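Side-chain contacts in immunomodulatory active chitinase (Trichuris suis, PDB 6G9C), which probably hydrolyses chitin as a family 18 glycoside hydrolase and has immunomodulatory activity: residues 343-346 against 347-351; 366-369 against 370-374. One frame throughout, in Å; residues are numbered along the deposited sequence.

The two contacts lie in series along the chain, and neither nests in nor crosses the other. Interaction 1 comes first: strand 340-343, part of an antiparallel region with strands 323-327 and 332-337, ends, and the contact closes the turn that joins this region to helix 347-360. The helix leads back to the TIM barrel through strand 364-368, which runs between and parallel to strands 34-40 and 268-281. Interaction 2 lies at the end of this strand and closes the tight turn that follows, bringing the Tyr372 side chain back beside Trp368 and Thr369. Their centres are about 12 Å apart, and they touch through Met350 CE and Val367 CG1, 4.3 Å from each other.

Interaction 1 of 2, residues 343-346 against 347-351; sequences SYDD and VESMK
Asp346 and Ser349 bind each other twice and form a capping box, a textbook way to begin a helix. In one bond, Asp346 OD1 accepts from Ser349 N at 2.9 Å, and the N-H meets it almost end-on to the C-O bond (164° at the hydrogen). In the reciprocal one, Asp346 N donates to Ser349 OG at 2.8 Å. Asp346 can cap because its CG sits between the backbone N and the carbonyl carbon (chi1 70°), which swings the carboxylate over the first turn. The first helical backbone bond, Met350 N to Asp346 O, spans 2.8 Å, and Met350 CG lies against the same carbonyl oxygen.

Among side chains, Ser349 OG donates to Asp345 OD2 at 2.7 Å, meeting the anti side of that oxygen 32° out of the carboxylate plane. The hydroxyl is thus held from two directions, as donor and as acceptor.

Ion pairs complete the network. Asp345 OD2 also bridges to Lys353, one turn beyond Ser349, and Asp346 OD2 bridges to Arg324 of strand 323-327. On the exposed side of the helix a separate salt bridge joins OE1 of the bent Glu348 chain to Lys351 NZ (3.2 Å).

Negative charge thus gathers at the helix N terminus, where the helix dipole would favour it. With Arg324 and Lys353 close by, both aspartates are probably ionised, and Arg324 ties the cap to the neighbouring hairpin.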
loop_
_atom_site.group_PDB
_atom_site.type_symbol
_atom_site.label_atom_id
_atom_site.label_comp_id
_atom_site.label_asym_id
_atom_site.label_seq_id
_atom_site.Cartn_x
_atom_site.Cartn_y
_atom_site.Cartn_z
ATOM N N SER A 343 -23.340 -2.820 -32.389
ATOM C CA SER A 343 -22.669 -1.532 -32.330
ATOM C C SER A 343 -21.606 -1.604 -31.239
ATOM O O SER A 343 -21.883 -2.075 -30.136
ATOM C CB SER A 343 -23.676 -0.422 -32.033
ATOM O OG SER A 343 -23.021 0.724 -31.516
ATOM N N TYR A 344 -20.393 -1.157 -31.533
ATOM C CA TYR A 344 -19.329 -1.313 -30.550
ATOM C C TYR A 344 -18.364 -0.144 -30.687
ATOM O O TYR A 344 -18.605 0.791 -31.448
ATOM C CB TYR A 344 -18.605 -2.666 -30.706
ATOM C CG TYR A 344 -17.788 -2.838 -31.972
ATOM C CD1 TYR A 344 -18.404 -3.032 -33.210
ATOM C CD2 TYR A 344 -16.391 -2.845 -31.924
ATOM C CE1 TYR A 344 -17.652 -3.209 -34.365
ATOM C CE2 TYR A 344 -15.629 -3.021 -33.080
ATOM C CZ TYR A 344 -16.265 -3.191 -34.296
ATOM O OH TYR A 344 -15.509 -3.375 -35.440
ATOM N N ASP A 345 -17.286 -0.186 -29.904
ATOM C CA ASP A 345 -16.228 0.814 -29.994
ATOM C C ASP A 345 -14.881 0.135 -30.202
ATOM O O ASP A 345 -14.641 -0.980 -29.723
ATOM C CB ASP A 345 -16.203 1.709 -28.738
ATOM C CG ASP A 345 -17.185 2.870 -28.849
ATOM O OD1 ASP A 345 -18.379 2.670 -28.528
ATOM O OD2 ASP A 345 -16.767 3.965 -29.292
ATOM N N ASP A 346 -14.003 0.802 -30.943
ATOM C CA ASP A 346 -12.732 0.191 -31.297
ATOM C C ASP A 346 -11.650 1.264 -31.258
ATOM O O ASP A 346 -11.870 2.374 -30.760
ATOM C CB ASP A 346 -12.850 -0.530 -32.650
ATOM C CG ASP A 346 -13.000 0.425 -33.850
ATOM O OD1 ASP A 346 -13.138 1.656 -33.668
ATOM O OD2 ASP A 346 -12.971 -0.082 -35.002
ATOM N N VAL A 347 -10.471 0.935 -31.796
ATOM C CA VAL A 347 -9.359 1.881 -31.720
ATOM C C VAL A 347 -9.701 3.169 -32.457
ATOM O O VAL A 347 -9.422 4.272 -31.970
ATOM C CB VAL A 347 -8.055 1.258 -32.251
ATOM C CG1 VAL A 347 -6.991 2.326 -32.314
ATOM C CG2 VAL A 347 -7.591 0.126 -31.340
ATOM N N GLU A 348 -10.322 3.061 -33.631
ATOM C CA GLU A 348 -10.664 4.271 -34.374
ATOM C C GLU A 348 -11.708 5.110 -33.638
ATOM O O GLU A 348 -11.600 6.343 -33.600
ATOM C CB GLU A 348 -11.157 3.921 -35.780
ATOM C CG GLU A 348 -10.125 3.203 -36.664
ATOM C CD GLU A 348 -8.997 4.104 -37.146
ATOM O OE1 GLU A 348 -8.874 5.251 -36.657
ATOM O OE2 GLU A 348 -8.226 3.671 -38.033
ATOM N N SER A 349 -12.737 4.477 -33.066
ATOM C CA SER A 349 -13.755 5.270 -32.376
ATOM C C SER A 349 -13.192 5.869 -31.095
ATOM O O SER A 349 -13.496 7.019 -30.752
ATOM C CB SER A 349 -15.009 4.430 -32.085
ATOM O OG SER A 349 -14.801 3.458 -31.074
ATOM N N MET A 350 -12.346 5.116 -30.387
ATOM C CA MET A 350 -11.707 5.655 -29.185
ATOM C C MET A 350 -10.777 6.805 -29.533
ATOM O O MET A 350 -10.709 7.804 -28.804
ATOM C CB MET A 350 -10.930 4.559 -28.458
ATOM C CG MET A 350 -11.791 3.448 -27.921
ATOM S SD MET A 350 -12.608 3.934 -26.403
ATOM C CE MET A 350 -11.792 2.819 -25.273
ATOM N N LYS A 351 -10.046 6.674 -30.647
ATOM C CA LYS A 351 -9.155 7.736 -31.097
ATOM C C LYS A 351 -9.927 9.017 -31.344
ATOM O O LYS A 351 -9.505 10.107 -30.932
ATOM C CB LYS A 351 -8.438 7.311 -32.389
ATOM C CG LYS A 351 -6.977 7.044 -32.260
ATOM C CD LYS A 351 -6.409 6.461 -33.573
ATOM C CE LYS A 351 -6.708 7.341 -34.783
ATOM N NZ LYS A 351 -6.135 6.773 -36.052
#

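Interaction 2 of 2, residues 366-369 against 370-374; sequences FVWT and LDYDD. With EDO (1,2-ethanediol), chain C.
A cis peptide bond joins Trp368 to Thr369 at the end of strand 364-368, as in other family 18 chitinases, and the chain then curls through Leu370 and Asp371 so that Tyr372 returns beside both residues. Thr369 faces into this turn. Its OG1, placed between the backbone N and the carbonyl carbon (chi1 65°), receives two weak bonds, from Asp371 N at 3.1 Å and Tyr372 N at 3.2 Å. The same hydroxyl oxygen lies over one face of the Tyr372 ring, offset toward its rim, and Asp371 OD1 sits over that face too. Asp371 itself is held chiefly by Arg46, in a salt bridge, and by Thr40.

The Thr369 methyl packs against both rings: CG2 rests over one face of the Trp368 indole, toward its rim, and 3.8 Å from Tyr372 CE2. The rings are steeply inclined to one another, their planes at 68°, with Trp368 NE1 at 3.9 Å from Tyr372 CE2.

O1 of an ethanediol, probably from the crystallisation liquor, takes an almost perfectly straight hydrogen bond (178°) from Trp368 NE1 at 2.8 Å and shares another with Tyr372 OH at 2.7 Å. A tryptophan here commonly floors the sugar-binding cleft of the family with its indole; the N-H and hydroxyl converge on one hydroxyl-sized position, which a solvent diol occupies in this crystal.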
loop_
_atom_site.group_PDB
_atom_site.type_symbol
_atom_site.label_atom_id
_atom_site.label_comp_id
_atom_site.label_asym_id
_atom_site.label_seq_id
_atom_site.Cartn_x
_atom_site.Cartn_y
_atom_site.Cartn_z
ATOM N N PHE A 366 -13.012 8.066 -18.853
ATOM C CA PHE A 366 -12.991 6.830 -18.094
ATOM C C PHE A 366 -13.520 5.714 -18.981
ATOM O O PHE A 366 -14.275 5.963 -19.930
ATOM C CB PHE A 366 -13.796 6.946 -16.791
ATOM C CG PHE A 366 -15.298 6.903 -16.983
ATOM C CD1 PHE A 366 -15.979 5.690 -16.971
ATOM C CD2 PHE A 366 -16.027 8.077 -17.148
ATOM C CE1 PHE A 366 -17.353 5.638 -17.123
ATOM C CE2 PHE A 366 -17.393 8.036 -17.315
ATOM C CZ PHE A 366 -18.065 6.818 -17.302
ATOM N N VAL A 367 -13.100 4.482 -18.690
ATOM C CA VAL A 367 -13.523 3.326 -19.474
ATOM C C VAL A 367 -14.359 2.390 -18.608
ATOM O O VAL A 367 -14.030 2.111 -17.448
ATOM C CB VAL A 367 -12.336 2.562 -20.110
ATOM C CG1 VAL A 367 -11.576 3.471 -21.043
ATOM C CG2 VAL A 367 -11.404 2.025 -19.039
ATOM N N TRP A 368 -15.441 1.903 -19.186
ATOM C CA TRP A 368 -16.213 0.787 -18.636
ATOM C C TRP A 368 -16.093 -0.324 -19.681
ATOM O O TRP A 368 -16.761 -0.251 -20.711
ATOM C CB TRP A 368 -17.680 1.200 -18.386
ATOM C CG TRP A 368 -18.525 0.061 -17.915
ATOM C CD1 TRP A 368 -19.159 -0.860 -18.691
ATOM C CD2 TRP A 368 -18.813 -0.293 -16.554
ATOM N NE1 TRP A 368 -19.823 -1.772 -17.904
ATOM C CE2 TRP A 368 -19.625 -1.447 -16.588
ATOM C CE3 TRP A 368 -18.461 0.251 -15.318
ATOM C CZ2 TRP A 368 -20.082 -2.072 -15.432
ATOM C CZ3 TRP A 368 -18.913 -0.365 -14.168
ATOM C CH2 TRP A 368 -19.714 -1.518 -14.230
ATOM N N THR A 369 -15.252 -1.349 -19.478
ATOM C CA THR A 369 -14.502 -1.709 -18.276
ATOM C C THR A 369 -13.081 -2.114 -18.661
ATOM O O THR A 369 -12.764 -2.262 -19.842
ATOM C CB THR A 369 -15.083 -2.944 -17.561
ATOM O OG1 THR A 369 -14.938 -4.073 -18.433
ATOM C CG2 THR A 369 -16.554 -2.792 -17.206
ATOM N N LEU A 370 -12.241 -2.364 -17.653
ATOM C CA LEU A 370 -10.926 -2.931 -17.940
ATOM C C LEU A 370 -11.036 -4.311 -18.570
ATOM O O LEU A 370 -10.196 -4.687 -19.396
ATOM C CB LEU A 370 -10.108 -3.032 -16.652
ATOM C CG LEU A 370 -9.535 -1.761 -16.039
ATOM C CD1 LEU A 370 -9.258 -2.002 -14.554
ATOM C CD2 LEU A 370 -8.260 -1.325 -16.782
ATOM N N ASP A 371 -12.043 -5.090 -18.181
ATOM C CA ASP A 371 -12.084 -6.502 -18.533
ATOM C C ASP A 371 -12.757 -6.766 -19.873
ATOM O O ASP A 371 -12.834 -7.925 -20.282
ATOM C CB ASP A 371 -12.789 -7.303 -17.438
ATOM C CG ASP A 371 -14.107 -6.666 -17.013
ATOM O OD1 ASP A 371 -15.128 -6.897 -17.702
ATOM O OD2 ASP A 371 -14.107 -5.932 -16.000
ATOM N N TYR A 372 -13.228 -5.729 -20.567
ATOM C CA TYR A 372 -13.779 -5.932 -21.904
ATOM C C TYR A 372 -12.778 -5.655 -23.018
ATOM O O TYR A 372 -13.021 -6.046 -24.166
ATOM C CB TYR A 372 -14.997 -5.041 -22.120
ATOM C CG TYR A 372 -16.203 -5.355 -21.276
ATOM C CD1 TYR A 372 -16.506 -6.656 -20.879
ATOM C CD2 TYR A 372 -17.060 -4.331 -20.889
ATOM C CE1 TYR A 372 -17.661 -6.918 -20.110
ATOM C CE2 TYR A 372 -18.180 -4.576 -20.132
ATOM C CZ TYR A 372 -18.485 -5.863 -19.752
ATOM O OH TYR A 372 -19.627 -6.056 -18.997
ATOM N N ASP A 373 -11.675 -4.978 -22.709
ATOM C CA ASP A 373 -10.610 -4.754 -23.668
ATOM C C ASP A 373 -9.867 -6.068 -23.914
ATOM O O ASP A 373 -10.021 -7.051 -23.181
ATOM C CB ASP A 373 -9.658 -3.688 -23.128
ATOM C CG ASP A 373 -8.844 -2.975 -24.200
ATOM O OD1 ASP A 373 -8.861 -3.342 -25.399
ATOM O OD2 ASP A 373 -8.144 -2.014 -23.805
ATOM N N ASP A 374 -9.033 -6.078 -24.945
ATOM C CA ASP A 374 -8.127 -7.208 -25.183
ATOM C C ASP A 374 -6.968 -7.098 -24.190
ATOM O O ASP A 374 -5.855 -6.697 -24.523
ATOM C CB ASP A 374 -7.651 -7.206 -26.635
ATOM C CG ASP A 374 -7.014 -8.539 -27.077
ATOM O OD1 ASP A 374 -7.288 -9.604 -26.473
ATOM O OD2 ASP A 374 -6.241 -8.517 -28.065
HETATM C C1 EDO C . -22.041 -3.598 -19.987
HETATM O O1 EDO C . -21.335 -3.988 -18.808
HETATM C C2 EDO C . -22.658 -4.875 -20.534
HETATM O O2 EDO C . -23.627 -5.415 -19.627
#